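Flocculation protein FLO11 (Saccharomyces cerevisiae, PDB 4UYS) mediates homotypic cell-cell adhesion during yeast flocculation through its Flo11 domain, enabling kin discrimination, and supports substrate adhesion, invasive growth and biofilm formation. Local coordinates at residues E124-S129 / G140-D145; S40-N45 / T100-A105; I11-P16 / P164-N169. All coordinates share one frame; numbering follows the deposited sequence. Where two conformers were deposited one is given.

Contact 1 (E124-S129 / G140-D145). With NA (sodium ion), chain E.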
ATOM      1  N   GLU A 124       2.829   9.425   9.875  1.00  8.38           N
ATOM      2  CA  GLU A 124       2.897  10.411  10.942  1.00  8.98           C
ATOM      3  C   GLU A 124       4.145  11.274  10.731  1.00  8.65           C
ATOM      4  O   GLU A 124       5.271  10.849  11.033  1.00  9.22           O
ATOM      5  CB  GLU A 124       2.937   9.701  12.314  1.00 10.81           C
ATOM      6  CG  GLU A 124       1.717   8.810  12.577  1.00 12.60           C
ATOM      7  CD  GLU A 124       0.342   9.449  12.603  1.00 14.88           C
ATOM      8  OE1 GLU A 124       0.270  10.679  12.678  1.00 16.92           O
ATOM      9  OE2 GLU A 124      -0.710   8.758  12.490  1.00 20.83           O
ATOM     10  N   TYR A 125       3.923  12.474  10.201  1.00  9.18           N
ATOM     11  CA  TYR A 125       4.968  13.495  10.049  1.00  9.51           C
ATOM     12  C   TYR A 125       4.907  14.512  11.186  1.00 11.97           C
ATOM     13  O   TYR A 125       3.824  14.718  11.729  1.00 10.53           O
ATOM     14  CB  TYR A 125       4.787  14.212   8.732  1.00  9.14           C
ATOM     15  CG  TYR A 125       5.020  13.398   7.491  1.00  8.51           C
ATOM     16  CD1 TYR A 125       6.294  13.184   7.007  1.00  8.61           C
ATOM     17  CD2 TYR A 125       3.963  12.888   6.746  1.00  9.16           C
ATOM     18  CE1 TYR A 125       6.509  12.552   5.792  1.00  8.65           C
ATOM     19  CE2 TYR A 125       4.186  12.234   5.542  1.00  8.63           C
ATOM     20  CZ  TYR A 125       5.453  12.056   5.062  1.00  8.66           C
ATOM     21  OH  TYR A 125       5.711  11.417   3.879  1.00  9.52           O
ATOM     22  N   LEU A 126       6.043  15.126  11.485  1.00 10.38           N
ATOM     23  CA  LEU A 126       6.072  16.351  12.284  1.00 11.47           C
ATOM     24  C   LEU A 126       5.641  16.096  13.706  1.00 13.02           C
ATOM     25  O   LEU A 126       5.206  16.983  14.412  1.00 18.90           O
ATOM     26  CB  LEU A 126       5.191  17.455  11.646  1.00 14.62           C
ATOM     27  CG  LEU A 126       5.827  18.809  11.408  1.00 14.70           C
ATOM     28  CD1 LEU A 126       7.088  18.694  10.570  1.00 13.26           C
ATOM     29  CD2 LEU A 126       4.759  19.674  10.822  1.00 12.03           C
ATOM     30  N   GLN A 127       5.798  14.872  14.182  1.00 12.71           N
ATOM     31  CA  GLN A 127       5.509  14.520  15.563  1.00 14.32           C
ATOM     32  C   GLN A 127       6.777  14.122  16.261  1.00 15.35           C
ATOM     33  O   GLN A 127       7.837  13.965  15.634  1.00 14.24           O
ATOM     34  CB  GLN A 127       4.457  13.418  15.630  1.00 15.63           C
ATOM     35  CG  GLN A 127       3.156  13.956  15.094  1.00 17.80           C
ATOM     36  CD  GLN A 127       2.230  12.888  14.581  1.00 21.58           C
ATOM     37  OE1 GLN A 127       1.721  12.068  15.338  1.00 30.86           O
ATOM     38  NE2 GLN A 127       2.002  12.902  13.273  1.00 22.01           N
ATOM     39  N   GLY A 128       6.703  13.937  17.581  1.00 18.03           N
ATOM     40  CA  GLY A 128       7.912  13.691  18.331  1.00 18.00           C
ATOM     41  C   GLY A 128       8.976  14.727  17.998  1.00 18.46           C
ATOM     42  O   GLY A 128       8.701  15.915  17.840  1.00 19.93           O
ATOM     43  N   SER A 129      10.211  14.256  17.933  1.00 19.17           N
ATOM     44  CA  SER A 129      11.318  15.158  17.644  1.00 20.14           C
ATOM     45  C   SER A 129      11.262  15.781  16.250  1.00 19.20           C
ATOM     46  O   SER A 129      11.897  16.818  16.032  1.00 23.63           O
ATOM     47  CB  SER A 129      12.639  14.427  17.895  1.00 20.86           C
ATOM     48  OG  SER A 129      12.733  13.284  17.064  1.00 21.73           O
ATOM     49  N   GLY A 140       0.856  19.871   3.528  1.00  9.42           N
ATOM     50  CA  GLY A 140      -0.509  19.681   3.934  1.00  9.88           C
ATOM     51  C   GLY A 140      -0.635  18.811   5.170  1.00  9.51           C
ATOM     52  O   GLY A 140       0.138  18.944   6.110  1.00 10.19           O
ATOM     53  N   THR A 141      -1.677  18.005   5.200  1.00  9.28           N
ATOM     54  CA  THR A 141      -1.984  17.184   6.353  1.00  9.63           C
ATOM     55  C   THR A 141      -0.775  16.321   6.745  1.00  9.43           C
ATOM     56  O   THR A 141      -0.140  15.718   5.889  1.00  9.63           O
ATOM     57  CB  THR A 141      -3.179  16.301   6.000  1.00 10.55           C
ATOM     58  OG1 THR A 141      -4.266  17.174   5.685  1.00 12.67           O
ATOM     59  CG2 THR A 141      -3.594  15.375   7.098  1.00 10.75           C
ATOM     60  N   THR A 142      -0.474  16.279   8.033  1.00  9.34           N
ATOM     61  CA  THR A 142       0.723  15.616   8.534  1.00  9.47           C
ATOM     62  C   THR A 142       0.491  14.238   9.096  1.00 10.01           C
ATOM     63  O   THR A 142       1.449  13.484   9.174  1.00 11.07           O
ATOM     64  CB  THR A 142       1.420  16.482   9.608  1.00  9.61           C
ATOM     65  OG1 THR A 142       0.496  16.777  10.649  1.00 11.44           O
ATOM     66  CG2 THR A 142       1.959  17.737   9.021  1.00 10.58           C
ATOM     67  N   SER A 143      -0.753  13.910   9.446  0.51  9.93           N
ATOM     68  CA  SER A 143      -1.115  12.658  10.116  0.51 10.21           C
ATOM     69  C   SER A 143      -2.312  12.032   9.417  0.51  8.70           C
ATOM     70  O   SER A 143      -3.433  12.554   9.548  0.51  9.92           O
ATOM     71  CB  SER A 143      -1.493  12.978  11.557  0.51 11.71           C
ATOM     72  OG  SER A 143      -2.075  11.840  12.139  0.51 12.04           O
ATOM     73  N   PHE A 144      -2.089  10.957   8.660  1.00  8.87           N
ATOM     74  CA  PHE A 144      -3.127  10.464   7.768  1.00  8.65           C
ATOM     75  C   PHE A 144      -2.884   9.005   7.439  1.00  8.41           C
ATOM     76  O   PHE A 144      -1.772   8.500   7.570  1.00  9.90           O
ATOM     77  CB  PHE A 144      -3.238  11.295   6.475  1.00  9.00           C
ATOM     78  CG  PHE A 144      -1.960  11.372   5.699  1.00  8.73           C
ATOM     79  CD1 PHE A 144      -1.025  12.383   5.923  1.00  9.16           C
ATOM     80  CD2 PHE A 144      -1.676  10.427   4.724  1.00  8.76           C
ATOM     81  CE1 PHE A 144       0.167  12.431   5.212  1.00  8.89           C
ATOM     82  CE2 PHE A 144      -0.501  10.492   4.014  1.00  8.80           C
ATOM     83  CZ  PHE A 144       0.414  11.482   4.248  1.00  9.06           C
ATOM     84  N   ASP A 145      -3.962   8.358   7.002  1.00  8.40           N
ATOM     85  CA  ASP A 145      -3.925   6.984   6.499  1.00  8.93           C
ATOM     86  C   ASP A 145      -4.388   7.029   5.058  1.00  8.43           C
ATOM     87  O   ASP A 145      -5.333   7.746   4.709  1.00 11.36           O
ATOM     88  CB  ASP A 145      -4.951   6.113   7.253  1.00 10.45           C
ATOM     89  CG  ASP A 145      -4.649   5.911   8.714  1.00 12.43           C
ATOM     90  OD1 ASP A 145      -3.558   6.289   9.155  1.00 13.01           O
ATOM     91  OD2 ASP A 145      -5.535   5.324   9.383  1.00 15.25           O
TER
HETATM   92 NA    NA E1210      -3.434   8.496  10.913  1.00 25.12          NA
HETATM   93  O   HOH W   1       1.224  15.129  12.572  1.00 23.47           O
HETATM   94  O   HOH W   2      -4.988  10.609  11.474  1.00 41.35           O
HETATM   95  O   HOH W   3      -4.752   7.158  13.007  1.00 18.19           O

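Contact 2 (S40-N45 / T100-A105). With NA (sodium ion), chain C.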
ATOM      1  N   SER A  40       4.447 -13.225  -5.242  1.00  7.86           N
ATOM      2  CA  SER A  40       4.798 -14.625  -5.328  1.00  8.04           C
ATOM      3  C   SER A  40       3.994 -15.406  -4.292  1.00  7.66           C
ATOM      4  O   SER A  40       3.610 -14.878  -3.253  1.00  8.87           O
ATOM      5  CB  SER A  40       6.286 -14.859  -5.167  1.00  9.75           C
ATOM      6  OG  SER A  40       6.778 -14.308  -3.986  1.00 11.88           O
ATOM      7  N   TRP A  41       3.699 -16.646  -4.636  1.00  7.85           N
ATOM      8  CA  TRP A  41       2.974 -17.535  -3.737  1.00  8.23           C
ATOM      9  C   TRP A  41       3.954 -18.185  -2.789  1.00  8.25           C
ATOM     10  O   TRP A  41       4.945 -18.776  -3.216  1.00 10.70           O
ATOM     11  CB  TRP A  41       2.236 -18.567  -4.582  1.00  8.62           C
ATOM     12  CG  TRP A  41       1.438 -19.529  -3.752  1.00  8.98           C
ATOM     13  CD1 TRP A  41       0.528 -19.227  -2.788  1.00  8.82           C
ATOM     14  CD2 TRP A  41       1.495 -20.962  -3.799  1.00  9.48           C
ATOM     15  NE1 TRP A  41      -0.012 -20.377  -2.257  1.00  9.79           N
ATOM     16  CE2 TRP A  41       0.574 -21.444  -2.869  1.00  9.70           C
ATOM     17  CE3 TRP A  41       2.214 -21.884  -4.571  1.00 10.33           C
ATOM     18  CZ2 TRP A  41       0.375 -22.809  -2.674  1.00 12.35           C
ATOM     19  CZ3 TRP A  41       2.005 -23.250  -4.354  1.00 12.30           C
ATOM     20  CH2 TRP A  41       1.090 -23.669  -3.439  1.00 12.69           C
ATOM     21  N   VAL A  42       3.669 -18.106  -1.494  1.00  8.29           N
ATOM     22  CA  VAL A  42       4.527 -18.727  -0.484  1.00  8.87           C
ATOM     23  C   VAL A  42       4.066 -20.165  -0.220  1.00  9.26           C
ATOM     24  O   VAL A  42       4.806 -21.108  -0.439  1.00 11.02           O
ATOM     25  CB  VAL A  42       4.531 -17.904   0.813  1.00  9.52           C
ATOM     26  CG1 VAL A  42       5.438 -18.514   1.850  1.00 10.85           C
ATOM     27  CG2 VAL A  42       4.955 -16.467   0.510  1.00  9.99           C
ATOM     28  N   GLN A  43       2.840 -20.303   0.231  1.00  9.19           N
ATOM     29  CA  GLN A  43       2.228 -21.599   0.543  1.00  9.48           C
ATOM     30  C   GLN A  43       0.790 -21.294   0.928  1.00  9.68           C
ATOM     31  O   GLN A  43       0.450 -20.162   1.284  1.00  9.53           O
ATOM     32  CB  GLN A  43       2.924 -22.277   1.711  1.00 11.33           C
ATOM     33  CG  GLN A  43       2.834 -21.469   3.016  1.00 14.12           C
ATOM     34  CD  GLN A  43       3.527 -22.056   4.193  1.00 22.11           C
ATOM     35  OE1 GLN A  43       4.080 -23.127   4.113  1.00 29.32           O
ATOM     36  NE2 GLN A  43       3.455 -21.364   5.324  1.00 34.15           N
ATOM     37  N   ASP A  44      -0.066 -22.308   0.905  1.00 10.05           N
ATOM     38  CA  ASP A  44      -1.423 -22.152   1.402  1.00  9.18           C
ATOM     39  C   ASP A  44      -2.099 -20.986   0.736  1.00  8.91           C
ATOM     40  O   ASP A  44      -2.172 -20.935  -0.486  1.00 10.18           O
ATOM     41  CB  ASP A  44      -1.411 -22.087   2.921  1.00  9.70           C
ATOM     42  CG  ASP A  44      -0.815 -23.332   3.561  1.00 11.91           C
ATOM     43  OD1 ASP A  44      -0.660 -24.395   2.929  1.00 13.47           O
ATOM     44  OD2 ASP A  44      -0.470 -23.254   4.731  1.00 19.93           O
ATOM     45  N   ASN A  45      -2.630 -20.000   1.476  1.00  9.43           N
ATOM     46  CA  ASN A  45      -3.197 -18.794   0.908  1.00  9.88           C
ATOM     47  C   ASN A  45      -2.321 -17.565   1.136  1.00  8.56           C
ATOM     48  O   ASN A  45      -2.794 -16.427   1.012  1.00  8.54           O
ATOM     49  CB  ASN A  45      -4.553 -18.496   1.549  1.00 13.45           C
ATOM     50  CG  ASN A  45      -5.532 -19.601   1.333  1.00 15.35           C
ATOM     51  OD1 ASN A  45      -5.582 -20.139   0.237  1.00 21.25           O
ATOM     52  ND2 ASN A  45      -6.312 -19.960   2.365  1.00 16.49           N
ATOM     53  N   THR A 100       7.876  -4.958   1.421  1.00  8.85           N
ATOM     54  CA  THR A 100       7.581  -6.339   1.093  1.00  9.14           C
ATOM     55  C   THR A 100       7.052  -7.033   2.337  1.00  9.14           C
ATOM     56  O   THR A 100       7.641  -6.909   3.404  1.00 11.31           O
ATOM     57  CB  THR A 100       8.853  -7.027   0.568  1.00 10.14           C
ATOM     58  OG1 THR A 100       9.264  -6.404  -0.660  1.00 11.20           O
ATOM     59  CG2 THR A 100       8.613  -8.508   0.275  1.00 11.05           C
ATOM     60  N   PHE A 101       5.924  -7.714   2.169  1.00  8.37           N
ATOM     61  CA  PHE A 101       5.244  -8.342   3.295  1.00  8.35           C
ATOM     62  C   PHE A 101       4.294  -9.394   2.767  1.00  7.98           C
ATOM     63  O   PHE A 101       4.068  -9.519   1.573  1.00  8.46           O
ATOM     64  CB  PHE A 101       4.523  -7.250   4.149  1.00  8.48           C
ATOM     65  CG  PHE A 101       3.496  -6.455   3.425  1.00  8.09           C
ATOM     66  CD1 PHE A 101       3.858  -5.347   2.665  1.00  9.49           C
ATOM     67  CD2 PHE A 101       2.146  -6.776   3.488  1.00  8.19           C
ATOM     68  CE1 PHE A 101       2.926  -4.594   1.999  1.00 10.10           C
ATOM     69  CE2 PHE A 101       1.215  -6.034   2.817  1.00  9.17           C
ATOM     70  CZ  PHE A 101       1.605  -4.947   2.074  1.00  9.93           C
ATOM     71  N   GLU A 102       3.734 -10.167   3.692  1.00  8.48           N
ATOM     72  CA  GLU A 102       2.836 -11.265   3.355  1.00  8.13           C
ATOM     73  C   GLU A 102       1.373 -10.919   3.592  1.00  7.92           C
ATOM     74  O   GLU A 102       1.026 -10.236   4.546  1.00  8.69           O
ATOM     75  CB  GLU A 102       3.217 -12.532   4.109  1.00  8.64           C
ATOM     76  CG  GLU A 102       4.536 -13.098   3.656  1.00 10.05           C
ATOM     77  CD  GLU A 102       4.958 -14.325   4.437  1.00 11.61           C
ATOM     78  OE1 GLU A 102       4.656 -14.441   5.638  1.00 15.33           O
ATOM     79  OE2 GLU A 102       5.615 -15.179   3.833  1.00 17.23           O
ATOM     80  N   VAL A 103       0.519 -11.447   2.717  1.00  7.63           N
ATOM     81  CA  VAL A 103      -0.922 -11.314   2.836  1.00  7.58           C
ATOM     82  C   VAL A 103      -1.556 -12.687   2.659  1.00  7.54           C
ATOM     83  O   VAL A 103      -1.007 -13.568   2.001  1.00  8.66           O
ATOM     84  CB  VAL A 103      -1.508 -10.345   1.796  1.00  7.97           C
ATOM     85  CG1 VAL A 103      -0.939  -8.943   2.014  1.00  8.46           C
ATOM     86  CG2 VAL A 103      -1.296 -10.809   0.359  1.00  8.40           C
ATOM     87  N   TYR A 104      -2.740 -12.850   3.208  1.00  7.59           N
ATOM     88  CA  TYR A 104      -3.612 -13.968   2.930  1.00  8.01           C
ATOM     89  C   TYR A 104      -4.660 -13.511   1.930  1.00  7.72           C
ATOM     90  O   TYR A 104      -5.466 -12.639   2.238  1.00  9.13           O
ATOM     91  CB  TYR A 104      -4.317 -14.459   4.194  1.00  9.05           C
ATOM     92  CG  TYR A 104      -3.465 -14.845   5.361  1.00  9.45           C
ATOM     93  CD1 TYR A 104      -2.279 -15.551   5.213  1.00  9.57           C
ATOM     94  CD2 TYR A 104      -3.879 -14.519   6.647  1.00 10.55           C
ATOM     95  CE1 TYR A 104      -1.524 -15.907   6.300  1.00 10.40           C
ATOM     96  CE2 TYR A 104      -3.129 -14.881   7.743  1.00 11.21           C
ATOM     97  CZ  TYR A 104      -1.966 -15.594   7.582  1.00 11.39           C
ATOM     98  OH  TYR A 104      -1.220 -15.949   8.686  1.00 12.78           O
ATOM     99  N   ALA A 105      -4.629 -14.081   0.734  1.00  7.74           N
ATOM    100  CA  ALA A 105      -5.573 -13.727  -0.312  1.00  7.66           C
ATOM    101  C   ALA A 105      -6.516 -14.893  -0.541  1.00  7.64           C
ATOM    102  O   ALA A 105      -6.054 -15.996  -0.832  1.00  8.79           O
ATOM    103  CB  ALA A 105      -4.858 -13.329  -1.601  1.00  8.38           C
TER
HETATM  104 NA    NA C1208      -1.028 -20.964   6.197  1.00 39.74          NA

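Contact 3 (I11-P16 / P164-N169)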
ATOM      1  N   ILE A  11      -0.050  -9.180 -12.564  1.00  9.55           N
ATOM      2  CA  ILE A  11      -0.613  -8.479 -11.430  1.00  8.98           C
ATOM      3  C   ILE A  11      -1.585  -7.471 -12.002  1.00  9.35           C
ATOM      4  O   ILE A  11      -1.185  -6.632 -12.813  1.00 11.58           O
ATOM      5  CB  ILE A  11       0.495  -7.794 -10.641  1.00  9.52           C
ATOM      6  CG1 ILE A  11       1.506  -8.797 -10.118  1.00 10.09           C
ATOM      7  CG2 ILE A  11      -0.120  -7.001  -9.496  1.00 11.08           C
ATOM      8  CD1 ILE A  11       2.786  -8.142  -9.650  1.00 11.35           C
ATOM      9  N   VAL A  12      -2.858  -7.514 -11.634  1.00  9.03           N
ATOM     10  CA  VAL A  12      -3.878  -6.736 -12.306  1.00  9.09           C
ATOM     11  C   VAL A  12      -4.384  -5.653 -11.362  1.00  9.05           C
ATOM     12  O   VAL A  12      -4.839  -5.941 -10.253  1.00  9.38           O
ATOM     13  CB  VAL A  12      -5.052  -7.633 -12.764  1.00  9.85           C
ATOM     14  CG1 VAL A  12      -6.126  -6.791 -13.415  1.00 11.02           C
ATOM     15  CG2 VAL A  12      -4.566  -8.761 -13.671  1.00 11.44           C
ATOM     16  N   ASN A  13      -4.350  -4.396 -11.812  1.00  9.51           N
ATOM     17  CA  ASN A  13      -5.011  -3.287 -11.141  1.00  9.10           C
ATOM     18  C   ASN A  13      -6.501  -3.472 -11.423  1.00  9.31           C
ATOM     19  O   ASN A  13      -6.919  -3.482 -12.592  1.00 10.75           O
ATOM     20  CB  ASN A  13      -4.479  -1.977 -11.730  1.00 10.22           C
ATOM     21  CG  ASN A  13      -5.167  -0.743 -11.182  1.00  9.76           C
ATOM     22  OD1 ASN A  13      -6.356  -0.747 -10.902  1.00 11.00           O
ATOM     23  ND2 ASN A  13      -4.408   0.336 -11.083  1.00 10.70           N
ATOM     24  N   GLY A  14      -7.313  -3.648 -10.395  1.00  8.78           N
ATOM     25  CA  GLY A  14      -8.691  -3.995 -10.560  1.00  9.53           C
ATOM     26  C   GLY A  14      -9.627  -2.861 -10.895  1.00 10.35           C
ATOM     27  O   GLY A  14     -10.802  -3.103 -11.143  1.00 12.21           O
ATOM     28  N   CYS A  15      -9.120  -1.631 -10.908  1.00  9.64           N
ATOM     29  CA  CYS A  15      -9.975  -0.458 -11.128  1.00 10.37           C
ATOM     30  C   CYS A  15      -9.173   0.753 -11.580  1.00 11.00           C
ATOM     31  O   CYS A  15      -9.165   1.783 -10.913  1.00 11.09           O
ATOM     32  CB  CYS A  15     -10.799  -0.114  -9.873  1.00  9.91           C
ATOM     33  SG  CYS A  15      -9.811  -0.076  -8.356  1.00  9.44           S
ATOM     34  N   PRO A  16      -8.485   0.617 -12.720  1.00 11.36           N
ATOM     35  CA  PRO A  16      -7.514   1.641 -13.109  1.00 12.83           C
ATOM     36  C   PRO A  16      -8.119   2.942 -13.615  1.00 13.03           C
ATOM     37  O   PRO A  16      -7.384   3.903 -13.833  1.00 16.20           O
ATOM     38  CB  PRO A  16      -6.733   0.956 -14.244  1.00 13.48           C
ATOM     39  CG  PRO A  16      -7.750   0.028 -14.850  1.00 13.78           C
ATOM     40  CD  PRO A  16      -8.552  -0.486 -13.689  1.00 12.37           C
ATOM     41  N   PRO A 164      -5.472   1.928  -5.813  1.00  8.12           N
ATOM     42  CA  PRO A 164      -6.257   0.831  -6.359  1.00  8.04           C
ATOM     43  C   PRO A 164      -6.155  -0.451  -5.554  1.00  7.98           C
ATOM     44  O   PRO A 164      -5.164  -0.686  -4.825  1.00  8.73           O
ATOM     45  CB  PRO A 164      -5.697   0.661  -7.776  1.00  9.02           C
ATOM     46  CG  PRO A 164      -4.366   1.329  -7.776  1.00 10.53           C
ATOM     47  CD  PRO A 164      -4.400   2.370  -6.722  1.00 10.12           C
ATOM     48  N   GLY A 165      -7.166  -1.292  -5.731  1.00  7.67           N
ATOM     49  CA  GLY A 165      -7.033  -2.722  -5.380  1.00  7.49           C
ATOM     50  C   GLY A 165      -6.457  -3.507  -6.554  1.00  7.59           C
ATOM     51  O   GLY A 165      -6.392  -3.020  -7.695  1.00  8.13           O
ATOM     52  N   PHE A 166      -6.009  -4.723  -6.256  1.00  7.89           N
ATOM     53  CA  PHE A 166      -5.319  -5.569  -7.202  1.00  8.01           C
ATOM     54  C   PHE A 166      -5.757  -7.018  -7.028  1.00  7.76           C
ATOM     55  O   PHE A 166      -6.235  -7.420  -5.966  1.00  8.29           O
ATOM     56  CB  PHE A 166      -3.801  -5.552  -6.916  1.00  8.30           C
ATOM     57  CG  PHE A 166      -3.179  -4.195  -7.236  1.00  8.64           C
ATOM     58  CD1 PHE A 166      -3.180  -3.164  -6.315  1.00  8.79           C
ATOM     59  CD2 PHE A 166      -2.558  -3.976  -8.439  1.00  9.80           C
ATOM     60  CE1 PHE A 166      -2.634  -1.926  -6.629  1.00  9.53           C
ATOM     61  CE2 PHE A 166      -2.012  -2.742  -8.759  1.00 10.14           C
ATOM     62  CZ  PHE A 166      -2.024  -1.739  -7.834  1.00  9.87           C
ATOM     63  N   TYR A 167      -5.596  -7.780  -8.093  1.00  8.11           N
ATOM     64  CA  TYR A 167      -5.780  -9.222  -8.040  1.00  8.11           C
ATOM     65  C   TYR A 167      -4.722  -9.915  -8.895  1.00  8.26           C
ATOM     66  O   TYR A 167      -4.023  -9.315  -9.710  1.00  8.93           O
ATOM     67  CB  TYR A 167      -7.193  -9.629  -8.409  1.00  8.46           C
ATOM     68  CG  TYR A 167      -7.787  -9.190  -9.732  1.00  9.18           C
ATOM     69  CD1 TYR A 167      -7.495  -9.839 -10.923  1.00 10.53           C
ATOM     70  CD2 TYR A 167      -8.728  -8.172  -9.799  1.00 10.70           C
ATOM     71  CE1 TYR A 167      -8.106  -9.509 -12.102  1.00 12.23           C
ATOM     72  CE2 TYR A 167      -9.337  -7.829 -10.981  1.00 12.10           C
ATOM     73  CZ  TYR A 167      -9.007  -8.501 -12.130  1.00 13.35           C
ATOM     74  OH  TYR A 167      -9.596  -8.225 -13.344  1.00 18.84           O
ATOM     75  N   TRP A 168      -4.598 -11.228  -8.672  1.00  7.73           N
ATOM     76  CA  TRP A 168      -3.568 -12.020  -9.332  1.00  8.07           C
ATOM     77  C   TRP A 168      -3.986 -13.498  -9.323  1.00  7.56           C
ATOM     78  O   TRP A 168      -5.006 -13.864  -8.752  1.00  8.30           O
ATOM     79  CB  TRP A 168      -2.219 -11.846  -8.644  1.00  8.21           C
ATOM     80  CG  TRP A 168      -2.219 -12.108  -7.167  1.00  7.90           C
ATOM     81  CD1 TRP A 168      -2.242 -13.313  -6.551  1.00  8.11           C
ATOM     82  CD2 TRP A 168      -2.207 -11.135  -6.128  1.00  7.73           C
ATOM     83  NE1 TRP A 168      -2.221 -13.158  -5.192  1.00  8.51           N
ATOM     84  CE2 TRP A 168      -2.197 -11.829  -4.904  1.00  7.99           C
ATOM     85  CE3 TRP A 168      -2.144  -9.731  -6.101  1.00  8.55           C
ATOM     86  CZ2 TRP A 168      -2.115 -11.183  -3.681  1.00  8.57           C
ATOM     87  CZ3 TRP A 168      -2.047  -9.100  -4.875  1.00  9.22           C
ATOM     88  CH2 TRP A 168      -2.028  -9.835  -3.684  1.00  9.66           C
ATOM     89  N   ASN A 169      -3.199 -14.350  -9.954  1.00  7.75           N
ATOM     90  CA  ASN A 169      -3.567 -15.757 -10.042  1.00  7.66           C
ATOM     91  C   ASN A 169      -3.435 -16.504  -8.723  1.00  7.98           C
ATOM     92  O   ASN A 169      -2.452 -16.381  -8.042  1.00  8.12           O
ATOM     93  CB  ASN A 169      -2.780 -16.462 -11.130  1.00  8.41           C
ATOM     94  CG  ASN A 169      -3.299 -16.201 -12.534  1.00  9.19           C
ATOM     95  OD1 ASN A 169      -3.856 -15.144 -12.824  1.00  9.70           O
ATOM     96  ND2 ASN A 169      -3.144 -17.185 -13.421  1.00 11.23           N
TER

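Contact 1 (E124-S129 / G140-D145)
In one of its two conformers Ser143 OG donates to Glu124 OE1 at 2.7 Å, joining the side chains of an antiparallel, non-hydrogen-bonded pair where strands 120-125 and 143-147 meet at one edge of a five-stranded sheet of the Flo11 domain. There the serine takes the syn lone pair of OE1. Gln127 NE2 takes the anti lone pair at 2.9 Å, with Glu124 OE1 almost exactly in the plane of the Gln127 amide, so two donors grip this oxygen. The other carboxylate oxygen, OE2, accepts from Gln122. The bend at chi2 (-61°) folds the glutamate chain back over the sheet and brings the carboxylate to the serine.

Next to this pair the backbone closes with Tyr125 N to Thr142 O, 2.9 Å, while the same carbonyl oxygen lies in plane at the edge of the Tyr125 ring. Tyr125 CE2 lies 4.0 Å from Phe144 CE1, the two side chains slanting past one another; Tyr125 OH is hydrogen-bonded to Tyr32 OH. Beyond the strand end, Leu126 CD2 lies against the Thr142 methyl.

Further out, a water bridges Tyr125 O and Thr142 OG1, and another, in the same serine conformer, donates to Ser143 OG while binding a sodium ion. Asp145 OD1 holds that ion at 2.8 Å. Both NE2 bonds lie near the plane of the Gln127 amide and hold its rotation, that to Tyr125 O arriving from above the carbonyl plane.

Contact 2 (S40-N45 / T100-A105)
Glu102 reaches from strand 96-104 toward Val42 on strand 32-43, the two outermost strands of a three-stranded antiparallel sheet of the Flo11 domain. Its CB leaves the backbone to one side of the other segment, with CG anti to the carbonyl carbon (chi1 -68°). From CG the chain is extended to CD, and this carries the carboxylate across to the valine. There the tip makes the touch: OE2 lies 3.6 Å from Val42 CG2 and 3.9 Å from CG1, so one oxygen rests against both methyls. The two side chains cross at about a right angle, and no hydrogen bond joins them.

The polar link is made by backbone at the other end of the contact. Ala105 N donates to Asn45 O at 3.0 Å. The same oxygen also receives a CA-H...O contact from Tyr104, with CA at 3.2 Å, and lies near the ring plane at the edge of the tyrosine. Asn45 CB comes within 3.8 Å of Ala105 O, so the asparagine leans on the segment through its first side-chain carbon.

The turn leading to Asn45 is tied back to its own strand, for Trp41 NE1 donates to Asp44 O at 2.8 Å, with that oxygen in the indole plane but the donor above the carbonyl plane. Gln43 CA lies over one face of the indole, toward its rim, and Asp44 OD2 binds a sodium ion. A classic beta bulge sets two residues, Val42 and Gln43, opposite the single Thr46 of strand 46-55. Strand 46-55 lies between the two strands, pairing by backbone through Gln48 with Ser40 and through Tyr47 with Val103, while Val103 and Ala105 also pack on Trp168 of strand 166-169.

Contact 3 (I11-P16 / P164-N169)
The Tyr167 ring lies under Val12, whose CG1 methyl sits over one of its faces, 3.9 Å from the ring centroid and 28° off the normal, a CH-pi contact. CG1 is nearest CE1 and CZ, toward the hydroxyl end of the ring. The Tyr167 torsion that sets CG between the backbone N and the carbonyl carbon (chi1 55°) turns the ring toward the other strand, and across the ring from CE1, Tyr167 CE2 comes 3.9 Å from Gly14 CA, which lies oblique to the ring. Trp115 meets the same tyrosine edge to face.

Phe166 points to the other face of the sheet together with Asn13. Its CD2 lies 3.7 Å from Asn13 CA and 4.0 Å from Ile11 CG2, both oblique to the ring, and the phenylalanine also packs on Asp35 and Val36 of strand 32-43.

These side chains alternate along two antiparallel strands, 12-13 and 166-169, in a three-stranded sheet whose third member is 113-115, bound to the other flank of 166-169. Val12 and Tyr167 form the hydrogen-bonded pair, each N donating to the other's O at 2.9 Å, and Asn13 with Phe166 the non-hydrogen-bonded one. Gly14 N extends the pairing past the strand end by donating to Gly165 O.

The chain then leaves in an Asx turn: Asn13 OD1 accepts from Cys15 N in the carbonyl plane of the amide. With Asn13 CG anti to its own N (chi1 176°), the same amide lies across the Pro164 ring, Asn13 ND2 3.5 Å from Pro164 CG. Cys15 SG packs against Pro164 CB at 4.2 Å and is bonded to Cys150 in a disulfide, with Phe20 against both Cys15 and Pro164.

Overall arrangement
Contact 3 joins segments near the two ends of the chain, and both other contacts fall within the span between them, contact 2 before contact 1. Each lies in a different sheet of the Flo11 domain: contact 1 at an edge of the five-stranded sheet, contacts 2 and 3 in separate three-stranded ones. Contacts 2 and 3 have centres 15 Å apart and touch, so the two three-stranded sheets pack together there. Contact 1 lies on the opposite side of the chain's centre, about 30 Å from contact 2 and 29 Å from contact 3 between centres. Together they span the adhesion domain, in which contact 3 ties a segment near the N-terminus to one near the C-terminus.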